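Side-chain contacts in class I SAM-dependent methyltransferase (Silicibacter pomeroyi DSS-3, PDB 3CVO), which probably transfers methyl groups from S-adenosylmethionine to a substrate that is not known: residues Leu35-Gly40 against Pro108-Ala113; Met66-Leu71 against Val82-Thr87; Thr87-Thr92 against Gly96-Asp101; Ala113-Glu118 against Ala141-Arg146. All coordinates share one frame; numbering follows the deposited sequence.

Interaction 1: residues Leu35-Gly40 against Pro108-Ala113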
loop_
_atom_site.group_PDB
_atom_site.type_symbol
_atom_site.label_atom_id
_atom_site.label_comp_id
_atom_site.label_asym_id
_atom_site.label_seq_id
_atom_site.Cartn_x
_atom_site.Cartn_y
_atom_site.Cartn_z
ATOM N N LEU A 35 20.706 7.424 5.715
ATOM C CA LEU A 35 19.912 7.042 4.558
ATOM C C LEU A 35 19.366 8.306 3.937
ATOM O O LEU A 35 18.781 9.128 4.630
ATOM C CB LEU A 35 18.744 6.099 4.984
ATOM C CG LEU A 35 17.583 5.955 3.979
ATOM C CD1 LEU A 35 18.161 5.362 2.662
ATOM C CD2 LEU A 35 16.400 5.122 4.526
ATOM N N GLU A 36 19.588 8.459 2.636
ATOM C CA GLU A 36 19.055 9.577 1.897
ATOM C C GLU A 36 18.123 9.138 0.814
ATOM O O GLU A 36 18.311 8.120 0.128
ATOM C CB GLU A 36 20.181 10.410 1.250
ATOM C CG GLU A 36 21.310 10.846 2.097
ATOM C CD GLU A 36 22.269 11.721 1.312
ATOM O OE1 GLU A 36 22.671 11.290 0.194
ATOM O OE2 GLU A 36 22.602 12.851 1.789
ATOM N N TYR A 37 17.065 9.912 0.675
ATOM C CA TYR A 37 16.262 9.819 -0.541
ATOM C C TYR A 37 16.544 11.067 -1.363
ATOM O O TYR A 37 16.278 12.170 -0.912
ATOM C CB TYR A 37 14.800 9.757 -0.176
ATOM C CG TYR A 37 14.328 8.523 0.560
ATOM C CD1 TYR A 37 13.959 7.391 -0.118
ATOM C CD2 TYR A 37 14.208 8.526 1.949
ATOM C CE1 TYR A 37 13.453 6.263 0.553
ATOM C CE2 TYR A 37 13.702 7.427 2.638
ATOM C CZ TYR A 37 13.324 6.290 1.927
ATOM O OH TYR A 37 12.755 5.189 2.524
ATOM N N GLY A 38 17.113 10.886 -2.543
ATOM C CA GLY A 38 17.696 11.987 -3.289
ATOM C C GLY A 38 19.185 11.981 -3.069
ATOM O O GLY A 38 19.648 11.725 -1.968
ATOM N N SER A 39 19.944 12.143 -4.133
ATOM C CA SER A 39 21.404 12.188 -4.009
ATOM C C SER A 39 21.901 13.509 -4.550
ATOM O O SER A 39 21.280 14.098 -5.404
ATOM C CB SER A 39 22.076 10.997 -4.706
ATOM O OG SER A 39 22.039 11.135 -6.109
ATOM N N GLY A 40 23.024 13.965 -4.024
ATOM C CA GLY A 40 23.642 15.212 -4.458
ATOM C C GLY A 40 24.575 15.823 -3.438
ATOM O O GLY A 40 25.426 15.162 -2.832
ATOM N N PRO A 108 6.235 2.103 -5.452
ATOM C CA PRO A 108 6.481 1.853 -4.042
ATOM C C PRO A 108 7.904 1.434 -3.715
ATOM O O PRO A 108 8.362 1.589 -2.591
ATOM C CB PRO A 108 5.453 0.762 -3.708
ATOM C CG PRO A 108 4.376 0.945 -4.762
ATOM C CD PRO A 108 5.165 1.214 -5.969
ATOM N N ASP A 109 8.607 0.967 -4.723
ATOM C CA ASP A 109 10.007 0.536 -4.533
ATOM C C ASP A 109 10.852 1.693 -4.075
ATOM O O ASP A 109 11.829 1.493 -3.385
ATOM C CB ASP A 109 10.637 0.070 -5.837
ATOM C CG ASP A 109 10.083 -1.234 -6.360
ATOM O OD1 ASP A 109 9.227 -1.872 -5.729
ATOM O OD2 ASP A 109 10.506 -1.610 -7.477
ATOM N N TYR A 110 10.499 2.899 -4.511
ATOM C CA TYR A 110 11.327 4.088 -4.211
ATOM C C TYR A 110 11.333 4.359 -2.699
ATOM O O TYR A 110 12.407 4.322 -2.068
ATOM C CB TYR A 110 10.920 5.286 -5.028
ATOM C CG TYR A 110 11.770 6.492 -4.856
ATOM C CD1 TYR A 110 11.609 7.314 -3.729
ATOM C CD2 TYR A 110 12.733 6.827 -5.769
ATOM C CE1 TYR A 110 12.388 8.414 -3.554
ATOM C CE2 TYR A 110 13.478 7.949 -5.614
ATOM C CZ TYR A 110 13.313 8.752 -4.502
ATOM O OH TYR A 110 14.075 9.893 -4.349
ATOM N N PRO A 111 10.143 4.570 -2.095
ATOM C CA PRO A 111 10.174 4.733 -0.648
ATOM C C PRO A 111 10.568 3.476 0.117
ATOM O O PRO A 111 11.213 3.568 1.182
ATOM C CB PRO A 111 8.725 5.179 -0.310
ATOM C CG PRO A 111 7.907 4.793 -1.418
ATOM C CD PRO A 111 8.805 4.847 -2.665
ATOM N N LEU A 112 10.150 2.293 -0.381
ATOM C CA LEU A 112 10.165 1.091 0.453
ATOM C C LEU A 112 11.326 0.095 0.270
ATOM O O LEU A 112 11.657 -0.616 1.201
ATOM C CB LEU A 112 8.845 0.313 0.300
ATOM C CG LEU A 112 7.624 0.974 0.953
ATOM C CD1 LEU A 112 6.271 0.396 0.420
ATOM C CD2 LEU A 112 7.718 0.879 2.494
ATOM N N ALA A 113 11.878 -0.035 -0.921
ATOM C CA ALA A 113 12.789 -1.155 -1.207
ATOM C C ALA A 113 14.045 -1.149 -0.324
ATOM O O ALA A 113 14.564 -2.207 0.071
ATOM C CB ALA A 113 13.197 -1.186 -2.731
#
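Y37, at the end of strand 33-37, reaches the short helix 109-112 edge-on. Its ring carries OH to P111 O at 2.6 Å, and this bond lies in the carbonyl plane, on a lone pair, with a C=O...donor angle of 142°. The same ring edge meets a second carbonyl, Y110 O, which lies in the ring plane 3.4 Å from Y37 CE1. The two tyrosine side chains run past each other in opposite directions, brushing where Y37 CD1 and Y110 CE1 stand 3.9 Å apart. Because Y110 sets its CG opposite its own N (chi1 -176°), its ring extends back toward the strand end; there Y110 OH comes within 3.7 Å of G38 N, while its hydrogen bond is to R131 N. Y37 OH also takes the indole N-H of W115, so this buried hydroxyl has two polar partners. A phenylalanine here lacks the hydroxyl and would probably leave P111 O and the W115 N-H each without this mate. C136 of helix 133-143 touches Y37, Y110 and P111. The sequence after Y37, G38-S39-G40, turns at positive phi at both glycines: it is the glycine-rich loop after the first strand that, in class I methyltransferases with this Rossmann fold, typically borders the S-adenosylmethionine site.

Interaction 2: residues Met66-Leu71 against Val82-Thr87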
loop_
_atom_site.group_PDB
_atom_site.type_symbol
_atom_site.label_atom_id
_atom_site.label_comp_id
_atom_site.label_asym_id
_atom_site.label_seq_id
_atom_site.Cartn_x
_atom_site.Cartn_y
_atom_site.Cartn_z
HETATM N N MSE A 66 26.521 9.913 -12.650
HETATM C CA MSE A 66 27.401 11.060 -12.321
HETATM C C MSE A 66 27.888 11.053 -10.872
HETATM O O MSE A 66 29.050 11.326 -10.621
HETATM C CB MSE A 66 26.727 12.396 -12.641
HETATM C CG MSE A 66 26.685 12.643 -14.116
HETATM SE SE MSE A 66 25.742 14.294 -14.619
HETATM C CE MSE A 66 26.969 15.557 -13.790
HETATM N N MSE A 67 26.999 10.767 -9.927
HETATM C CA MSE A 67 27.359 10.745 -8.497
HETATM C C MSE A 67 28.405 9.654 -8.251
HETATM O O MSE A 67 29.373 9.840 -7.500
HETATM C CB MSE A 67 26.118 10.516 -7.631
HETATM C CG MSE A 67 25.163 11.685 -7.624
HETATM SE SE MSE A 67 25.915 13.294 -6.884
HETATM C CE MSE A 67 26.582 12.594 -5.168
ATOM N N LYS A 68 28.226 8.518 -8.929
ATOM C CA LYS A 68 29.159 7.404 -8.779
ATOM C C LYS A 68 30.534 7.786 -9.321
ATOM O O LYS A 68 31.595 7.507 -8.734
ATOM C CB LYS A 68 28.630 6.156 -9.470
ATOM C CG LYS A 68 27.427 5.516 -8.739
ATOM C CD LYS A 68 26.956 4.278 -9.456
ATOM C CE LYS A 68 25.788 3.658 -8.732
ATOM N NZ LYS A 68 25.115 2.630 -9.582
ATOM N N ALA A 69 30.506 8.424 -10.471
ATOM C CA ALA A 69 31.728 8.882 -11.105
ATOM C C ALA A 69 32.437 9.894 -10.209
ATOM O O ALA A 69 33.649 9.858 -10.013
ATOM C CB ALA A 69 31.429 9.479 -12.509
ATOM N N TRP A 70 31.660 10.795 -9.659
ATOM C CA TRP A 70 32.212 11.792 -8.762
ATOM C C TRP A 70 32.939 11.129 -7.591
ATOM O O TRP A 70 34.043 11.530 -7.226
ATOM C CB TRP A 70 31.132 12.746 -8.233
ATOM C CG TRP A 70 31.771 13.929 -7.654
ATOM C CD1 TRP A 70 32.259 15.016 -8.332
ATOM C CD2 TRP A 70 32.105 14.121 -6.299
ATOM N NE1 TRP A 70 32.823 15.897 -7.467
ATOM C CE2 TRP A 70 32.759 15.371 -6.207
ATOM C CE3 TRP A 70 31.900 13.376 -5.145
ATOM C CZ2 TRP A 70 33.204 15.888 -5.001
ATOM C CZ3 TRP A 70 32.341 13.885 -3.946
ATOM C CH2 TRP A 70 32.973 15.132 -3.875
ATOM N N LEU A 71 32.310 10.091 -7.035
ATOM C CA LEU A 71 32.745 9.463 -5.781
ATOM C C LEU A 71 33.957 8.599 -6.049
ATOM O O LEU A 71 34.824 8.429 -5.188
ATOM C CB LEU A 71 31.616 8.650 -5.116
ATOM C CG LEU A 71 30.531 9.488 -4.463
ATOM C CD1 LEU A 71 29.314 8.612 -4.026
ATOM C CD2 LEU A 71 31.130 10.235 -3.258
ATOM N N VAL A 82 29.843 4.744 0.648
ATOM C CA VAL A 82 28.697 5.432 0.067
ATOM C C VAL A 82 28.122 4.603 -1.061
ATOM O O VAL A 82 28.811 4.299 -2.040
ATOM C CB VAL A 82 29.096 6.829 -0.438
ATOM C CG1 VAL A 82 27.892 7.530 -1.086
ATOM C CG2 VAL A 82 29.679 7.645 0.705
ATOM N N ASN A 83 26.852 4.229 -0.923
ATOM C CA ASN A 83 26.174 3.437 -1.947
ATOM C C ASN A 83 25.033 4.203 -2.578
ATOM O O ASN A 83 24.008 4.433 -1.975
ATOM C CB ASN A 83 25.651 2.103 -1.377
ATOM C CG ASN A 83 26.747 1.282 -0.737
ATOM O OD1 ASN A 83 26.646 0.896 0.425
ATOM N ND2 ASN A 83 27.816 1.055 -1.468
ATOM N N ILE A 84 25.229 4.544 -3.838
ATOM C CA ILE A 84 24.222 5.247 -4.630
ATOM C C ILE A 84 23.364 4.180 -5.286
ATOM O O ILE A 84 23.870 3.328 -6.007
ATOM C CB ILE A 84 24.849 6.116 -5.760
ATOM C CG1 ILE A 84 25.844 7.141 -5.201
ATOM C CG2 ILE A 84 23.726 6.767 -6.610
ATOM C CD1 ILE A 84 25.236 8.137 -4.228
ATOM N N VAL A 85 22.068 4.211 -4.992
ATOM C CA VAL A 85 21.136 3.149 -5.435
ATOM C C VAL A 85 20.098 3.695 -6.403
ATOM O O VAL A 85 19.116 4.277 -6.004
ATOM C CB VAL A 85 20.436 2.446 -4.230
ATOM C CG1 VAL A 85 19.580 1.250 -4.726
ATOM C CG2 VAL A 85 21.433 1.976 -3.173
ATOM N N TRP A 86 20.382 3.530 -7.696
ATOM C CA TRP A 86 19.412 3.842 -8.758
ATOM C C TRP A 86 18.211 2.914 -8.559
ATOM O O TRP A 86 18.334 1.714 -8.520
ATOM C CB TRP A 86 19.989 3.764 -10.172
ATOM C CG TRP A 86 18.909 4.006 -11.143
ATOM C CD1 TRP A 86 18.093 5.111 -11.209
ATOM C CD2 TRP A 86 18.415 3.090 -12.106
ATOM N NE1 TRP A 86 17.140 4.942 -12.174
ATOM C CE2 TRP A 86 17.316 3.710 -12.750
ATOM C CE3 TRP A 86 18.768 1.793 -12.475
ATOM C CZ2 TRP A 86 16.605 3.086 -13.744
ATOM C CZ3 TRP A 86 18.082 1.203 -13.483
ATOM C CH2 TRP A 86 17.024 1.849 -14.126
ATOM N N THR A 87 17.063 3.541 -8.364
ATOM C CA THR A 87 15.792 2.866 -8.144
ATOM C C THR A 87 14.837 3.277 -9.255
ATOM O O THR A 87 14.413 4.394 -9.336
ATOM C CB THR A 87 15.294 3.206 -6.733
ATOM O OG1 THR A 87 16.364 2.928 -5.809
ATOM C CG2 THR A 87 14.062 2.395 -6.344
HETATM O O HOH W 1 22.775 2.060 -8.477
#
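L71 and M67 of helix 61-73 face V82 and I84 of strand 81-86, the last two elements of the beta-alpha-beta unit that starts with strand 53-58. The helix and strand segments run nearly antiparallel, at 163°, with their axes 9.1 Å apart. The tight part is at L71: its CD1 presses on V82 CG1 at 3.4 Å, closer than usual for two carbons, and the two side chains cross at about a right angle. V82 turns CG1 opposite its N (chi1 178°), which brings that methyl to the leucine. The same L71 CD1 also touches I84 CG1 at 3.9 Å, while M67, a selenomethionine, adds only its CB at 4.2 Å from I84 CG1. A47 and T43 of helix 41-47 and S56 of strand 53-58 close round this apolar patch. The other flank opens to solvent. There K68 stretches its extended chain past I84 in the opposite direction, with CG and CE both against I84 CB and CE 3.3 Å from I84 O. The ammonium does not bond to that carbonyl directly; a water does the joining, accepting from K68 NZ at 2.6 Å and from W86 N at 2.9 Å while donating to I84 O at 3.0 Å.

Interaction 3: residues Thr87-Thr92 against Gly96-Asp101. With EDO (1,2-ethanediol), chain M; EDO (1,2-ethanediol), chain F.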
loop_
_atom_site.group_PDB
_atom_site.type_symbol
_atom_site.label_atom_id
_atom_site.label_comp_id
_atom_site.label_asym_id
_atom_site.label_seq_id
_atom_site.Cartn_x
_atom_site.Cartn_y
_atom_site.Cartn_z
ATOM N N THR A 87 17.063 3.541 -8.364
ATOM C CA THR A 87 15.792 2.866 -8.144
ATOM C C THR A 87 14.837 3.277 -9.255
ATOM O O THR A 87 14.413 4.394 -9.336
ATOM C CB THR A 87 15.294 3.206 -6.733
ATOM O OG1 THR A 87 16.364 2.928 -5.809
ATOM C CG2 THR A 87 14.062 2.395 -6.344
ATOM N N ASP A 88 14.563 2.304 -10.104
ATOM C CA ASP A 88 13.874 2.425 -11.407
ATOM C C ASP A 88 12.399 2.706 -11.219
ATOM O O ASP A 88 11.626 1.844 -10.710
ATOM C CB ASP A 88 14.061 1.132 -12.202
ATOM C CG ASP A 88 13.566 1.218 -13.619
ATOM O OD1 ASP A 88 13.077 2.266 -14.031
ATOM O OD2 ASP A 88 13.721 0.215 -14.350
ATOM N N ILE A 89 12.015 3.928 -11.565
ATOM C CA ILE A 89 10.595 4.320 -11.554
ATOM C C ILE A 89 10.150 4.764 -12.925
ATOM O O ILE A 89 9.148 5.488 -13.088
ATOM C CB ILE A 89 10.230 5.393 -10.513
ATOM C CG1 ILE A 89 11.036 6.669 -10.764
ATOM C CG2 ILE A 89 10.412 4.870 -9.066
ATOM C CD1 ILE A 89 10.738 7.802 -9.844
ATOM N N GLY A 90 10.903 4.271 -13.893
ATOM C CA GLY A 90 10.729 4.595 -15.297
ATOM C C GLY A 90 11.578 5.778 -15.727
ATOM O O GLY A 90 12.287 6.383 -14.937
ATOM N N PRO A 91 11.500 6.130 -17.001
ATOM C CA PRO A 91 12.272 7.297 -17.447
ATOM C C PRO A 91 11.876 8.583 -16.753
ATOM O O PRO A 91 10.710 8.828 -16.468
ATOM C CB PRO A 91 11.984 7.361 -18.945
ATOM C CG PRO A 91 11.782 5.906 -19.346
ATOM C CD PRO A 91 11.101 5.249 -18.115
ATOM N N THR A 92 12.873 9.418 -16.508
ATOM C CA THR A 92 12.707 10.574 -15.669
ATOM C C THR A 92 13.109 11.838 -16.402
ATOM O O THR A 92 13.840 11.803 -17.387
ATOM C CB THR A 92 13.555 10.471 -14.364
ATOM O OG1 THR A 92 14.913 10.183 -14.713
ATOM C CG2 THR A 92 12.991 9.387 -13.370
ATOM N N GLY A 96 14.245 14.131 -11.233
ATOM C CA GLY A 96 14.134 12.687 -11.106
ATOM C C GLY A 96 12.695 12.254 -11.112
ATOM O O GLY A 96 12.325 11.176 -10.616
ATOM N N HIS A 97 11.881 13.129 -11.688
ATOM C CA HIS A 97 10.457 12.924 -11.825
ATOM C C HIS A 97 10.117 12.045 -13.046
ATOM O O HIS A 97 10.592 12.293 -14.141
ATOM C CB HIS A 97 9.739 14.257 -11.915
ATOM C CG HIS A 97 8.379 14.223 -11.305
ATOM N ND1 HIS A 97 7.249 13.868 -12.020
ATOM C CD2 HIS A 97 7.971 14.433 -10.032
ATOM C CE1 HIS A 97 6.198 13.881 -11.217
ATOM N NE2 HIS A 97 6.612 14.211 -10.003
ATOM N N PRO A 98 9.274 11.009 -12.858
ATOM C CA PRO A 98 8.966 10.185 -14.011
ATOM C C PRO A 98 8.162 10.979 -15.032
ATOM O O PRO A 98 7.288 11.763 -14.657
ATOM C CB PRO A 98 8.126 9.022 -13.432
ATOM C CG PRO A 98 7.854 9.370 -12.008
ATOM C CD PRO A 98 8.616 10.561 -11.622
ATOM N N VAL A 99 8.521 10.805 -16.289
ATOM C CA VAL A 99 7.914 11.537 -17.383
ATOM C C VAL A 99 6.552 10.925 -17.763
ATOM O O VAL A 99 5.736 11.570 -18.425
ATOM C CB VAL A 99 8.800 11.626 -18.635
ATOM C CG1 VAL A 99 10.158 12.266 -18.302
ATOM C CG2 VAL A 99 8.959 10.266 -19.327
ATOM N N SER A 100 6.334 9.680 -17.386
ATOM C CA SER A 100 4.985 9.066 -17.502
ATOM C C SER A 100 4.740 8.148 -16.344
ATOM O O SER A 100 5.548 8.016 -15.459
ATOM C CB SER A 100 4.816 8.249 -18.773
ATOM O OG SER A 100 5.515 7.024 -18.649
ATOM N N ASP A 101 3.599 7.488 -16.369
ATOM C CA ASP A 101 3.296 6.509 -15.320
ATOM C C ASP A 101 3.470 5.071 -15.777
ATOM O O ASP A 101 2.888 4.170 -15.186
ATOM C CB ASP A 101 1.901 6.710 -14.761
ATOM C CG ASP A 101 1.776 7.990 -13.947
ATOM O OD1 ASP A 101 2.709 8.363 -13.189
ATOM O OD2 ASP A 101 0.734 8.639 -14.129
HETATM C C1 EDO M . 16.029 -1.514 -10.795
HETATM O O1 EDO M . 17.219 -1.426 -11.587
HETATM C C2 EDO M . 16.076 -0.480 -9.667
HETATM O O2 EDO M . 14.816 -0.541 -8.905
HETATM C C1 EDO F . 8.403 6.130 -19.685
HETATM O O1 EDO F . 7.771 7.418 -19.670
HETATM C C2 EDO F . 7.860 5.119 -20.692
HETATM O O2 EDO F . 8.567 3.868 -20.646
HETATM O O HOH W 2 7.111 5.642 -14.925
HETATM O O HOH W 3 8.380 7.381 -17.006
#
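P91 O is met by a backbone N-H, a C-H and a water. V99 N donates to it at 3.0 Å, almost straight (167°) though tilted 19° from the carbonyl plane; P98 CA sends a C-H toward it from 3.3 Å; and a water 2.8 Å from P91 O can donate to it, though it has other acceptors in reach, and accepts from S100 N. A matching C-H contact runs the other way, T92 CA to H97 O at 3.1 Å. T92 and P98 are joined by a single beta bridge, flanked by these contacts. The side chains fill in beside it. I89 places CG1 between its N and carbonyl carbon (chi1 60°), and I89 CD1 then crosses the P98 ring at a slant, 3.9 Å from P98 CD. T92 CG2 rests on G96 O at 3.4 Å, V99 CG1 lies against the T92 carbonyl carbon, and P98 CD lies over one face of the H97 ring, toward its rim. At the start of the loop D88 OD1 accepts from G90 N at 3.0 Å, an Asx turn. An ethanediol, probably from the crystallisation liquor, bonds S100 OG and the same water through its O1. Beyond the contact D101 forms a salt bridge with R105 of the second subunit. P91 and P98 have no N-H to donate, and between the two segments one direct N-H...O bond is supplemented by C-H...O contacts and water, a chemistry consistent with an irregular, partly buried loop.

Interaction 4: residues Ala113-Glu118 against Ala141-Arg146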
loop_
_atom_site.group_PDB
_atom_site.type_symbol
_atom_site.label_atom_id
_atom_site.label_comp_id
_atom_site.label_asym_id
_atom_site.label_seq_id
_atom_site.Cartn_x
_atom_site.Cartn_y
_atom_site.Cartn_z
ATOM N N ALA A 113 11.878 -0.035 -0.921
ATOM C CA ALA A 113 12.789 -1.155 -1.207
ATOM C C ALA A 113 14.045 -1.149 -0.324
ATOM O O ALA A 113 14.564 -2.207 0.071
ATOM C CB ALA A 113 13.197 -1.186 -2.731
ATOM N N VAL A 114 14.562 0.048 -0.069
ATOM C CA VAL A 114 15.831 0.201 0.678
ATOM C C VAL A 114 15.718 -0.406 2.066
ATOM O O VAL A 114 16.697 -0.929 2.612
ATOM C CB VAL A 114 16.309 1.703 0.725
ATOM C CG1 VAL A 114 15.296 2.606 1.456
ATOM C CG2 VAL A 114 17.749 1.818 1.289
ATOM N N TRP A 115 14.510 -0.414 2.612
ATOM C CA TRP A 115 14.284 -1.007 3.951
ATOM C C TRP A 115 14.447 -2.544 3.967
ATOM O O TRP A 115 14.555 -3.161 5.017
ATOM C CB TRP A 115 12.933 -0.550 4.545
ATOM C CG TRP A 115 12.965 0.905 4.796
ATOM C CD1 TRP A 115 12.606 1.895 3.932
ATOM C CD2 TRP A 115 13.467 1.545 5.967
ATOM N NE1 TRP A 115 12.794 3.115 4.531
ATOM C CE2 TRP A 115 13.363 2.924 5.761
ATOM C CE3 TRP A 115 14.022 1.076 7.166
ATOM C CZ2 TRP A 115 13.785 3.849 6.700
ATOM C CZ3 TRP A 115 14.406 2.004 8.122
ATOM C CH2 TRP A 115 14.288 3.367 7.884
ATOM N N ARG A 116 14.477 -3.140 2.785
ATOM C CA ARG A 116 14.591 -4.604 2.648
ATOM C C ARG A 116 15.912 -4.985 2.006
ATOM O O ARG A 116 16.114 -6.124 1.614
ATOM C CB ARG A 116 13.459 -5.207 1.782
ATOM C CG ARG A 116 12.039 -4.843 2.175
ATOM C CD ARG A 116 11.858 -5.058 3.621
ATOM N NE ARG A 116 11.937 -6.467 3.975
ATOM C CZ ARG A 116 11.873 -6.932 5.223
ATOM N NH1 ARG A 116 11.706 -6.110 6.276
ATOM N NH2 ARG A 116 11.969 -8.234 5.425
ATOM N N THR A 117 16.781 -4.017 1.843
ATOM C CA THR A 117 18.021 -4.244 1.103
ATOM C C THR A 117 18.885 -5.279 1.787
ATOM O O THR A 117 18.936 -5.370 3.019
ATOM C CB THR A 117 18.835 -2.916 0.858
ATOM O OG1 THR A 117 19.909 -3.178 -0.056
ATOM C CG2 THR A 117 19.390 -2.344 2.124
ATOM N N GLU A 118 19.518 -6.108 0.967
ATOM C CA GLU A 118 20.581 -6.973 1.470
ATOM C C GLU A 118 21.661 -6.013 1.926
ATOM O O GLU A 118 21.968 -5.020 1.227
ATOM C CB GLU A 118 21.120 -7.943 0.403
ATOM N N ALA A 141 8.760 5.924 9.126
ATOM C CA ALA A 141 8.029 5.853 10.414
ATOM C C ALA A 141 7.564 4.439 10.652
ATOM O O ALA A 141 7.622 3.914 11.755
ATOM C CB ALA A 141 6.811 6.806 10.449
ATOM N N PHE A 142 7.100 3.807 9.584
ATOM C CA PHE A 142 6.488 2.483 9.772
ATOM C C PHE A 142 7.532 1.360 9.746
ATOM O O PHE A 142 7.251 0.275 10.206
ATOM C CB PHE A 142 5.435 2.212 8.712
ATOM C CG PHE A 142 4.274 3.141 8.773
ATOM C CD1 PHE A 142 3.663 3.415 9.960
ATOM C CD2 PHE A 142 3.774 3.694 7.615
ATOM C CE1 PHE A 142 2.610 4.266 10.015
ATOM C CE2 PHE A 142 2.692 4.504 7.660
ATOM C CZ PHE A 142 2.118 4.807 8.881
ATOM N N SER A 143 8.738 1.656 9.276
ATOM C CA SER A 143 9.758 0.596 9.018
ATOM C C SER A 143 10.868 0.501 10.078
ATOM O O SER A 143 11.533 -0.530 10.255
ATOM C CB SER A 143 10.391 0.767 7.648
ATOM O OG SER A 143 9.464 0.616 6.581
ATOM N N ILE A 144 11.086 1.609 10.743
ATOM C CA ILE A 144 12.138 1.715 11.768
ATOM C C ILE A 144 11.748 0.846 12.955
ATOM O O ILE A 144 10.561 0.584 13.174
ATOM C CB ILE A 144 12.414 3.166 12.229
ATOM C CG1 ILE A 144 11.153 3.871 12.789
ATOM C CG2 ILE A 144 13.086 4.042 11.096
ATOM C CD1 ILE A 144 11.412 5.224 13.442
ATOM N N THR A 145 12.765 0.380 13.677
ATOM C CA THR A 145 12.603 -0.390 14.918
ATOM C C THR A 145 13.179 0.277 16.142
ATOM O O THR A 145 12.977 -0.192 17.252
ATOM C CB THR A 145 13.143 -1.833 14.776
ATOM O OG1 THR A 145 14.519 -1.802 14.346
ATOM C CG2 THR A 145 12.288 -2.607 13.737
ATOM N N ARG A 146 13.843 1.401 15.931
ATOM C CA ARG A 146 14.266 2.324 17.001
ATOM C C ARG A 146 14.183 3.787 16.471
ATOM O O ARG A 146 14.078 4.004 15.256
ATOM C CB ARG A 146 15.684 1.958 17.451
ATOM C CG ARG A 146 16.737 2.095 16.383
ATOM C CD ARG A 146 18.133 1.782 16.979
ATOM N NE ARG A 146 19.161 1.728 15.934
ATOM C CZ ARG A 146 19.733 2.796 15.386
ATOM N NH1 ARG A 146 19.408 4.021 15.765
ATOM N NH2 ARG A 146 20.634 2.629 14.457
#
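W115, in the 3-10 turn 114-116 that follows helix 109-112, lays its indole against the C-terminal end of helix 133-143. S143 comes over one face: its CB stands 3.5 Å above the ring plane, offset toward the rim, and 4.0 Å from the centroid of the six-membered ring, a CH-pi contact 27° off the ring normal. S143 OG turns back to A139 O within its own helix, so it is the methylene that meets the indole. Helix 133-143 joins the parallel strands 125-128 and 148-152 of the Rossmann-type sheet, and I144 is where the chain leaves it. That residue runs alongside W115, pointing the same way, and approaches the far end of the ring obliquely, I144 CG2 lying 3.5 Å from W115 CH2. The tryptophan sets CG opposite its carbonyl carbon (chi1 -65°), which swings the indole toward the helix end. L35 of strand 33-37 and P123 also pack on the indole. A leucine in its place would probably leave S143 CB without a flat surface to rest on and Y37 OH without its indole donor. Just beyond the helix end, R146 reaches D124 in a salt bridge, and M193 of the second subunit packs on A113 and R116.

Interaction 1 is the most central, its centre about 5 Å from that of the chain, about 13 Å from the centres of interactions 2 and 3 and about 11 Å from that of interaction 4. Interactions 2 and 3 follow each other inside the loop that interaction 1 closes, sharing T87, just after strand 81-86; interaction 4 opens at A113, the last residue of interaction 1. Strands 33-37 and 81-86 belong to one sheet, separated by strand 53-58. T87 CG2 packs on Y110, S39 on M67, L35 on V114. Strand 33-37 and its following loop thus pack on helices 61-73 and 109-112 and the 3-10 turn, near where class I methyltransferases typically bind S-adenosylmethionine. Interactions 1 and 4 both touch the second subunit.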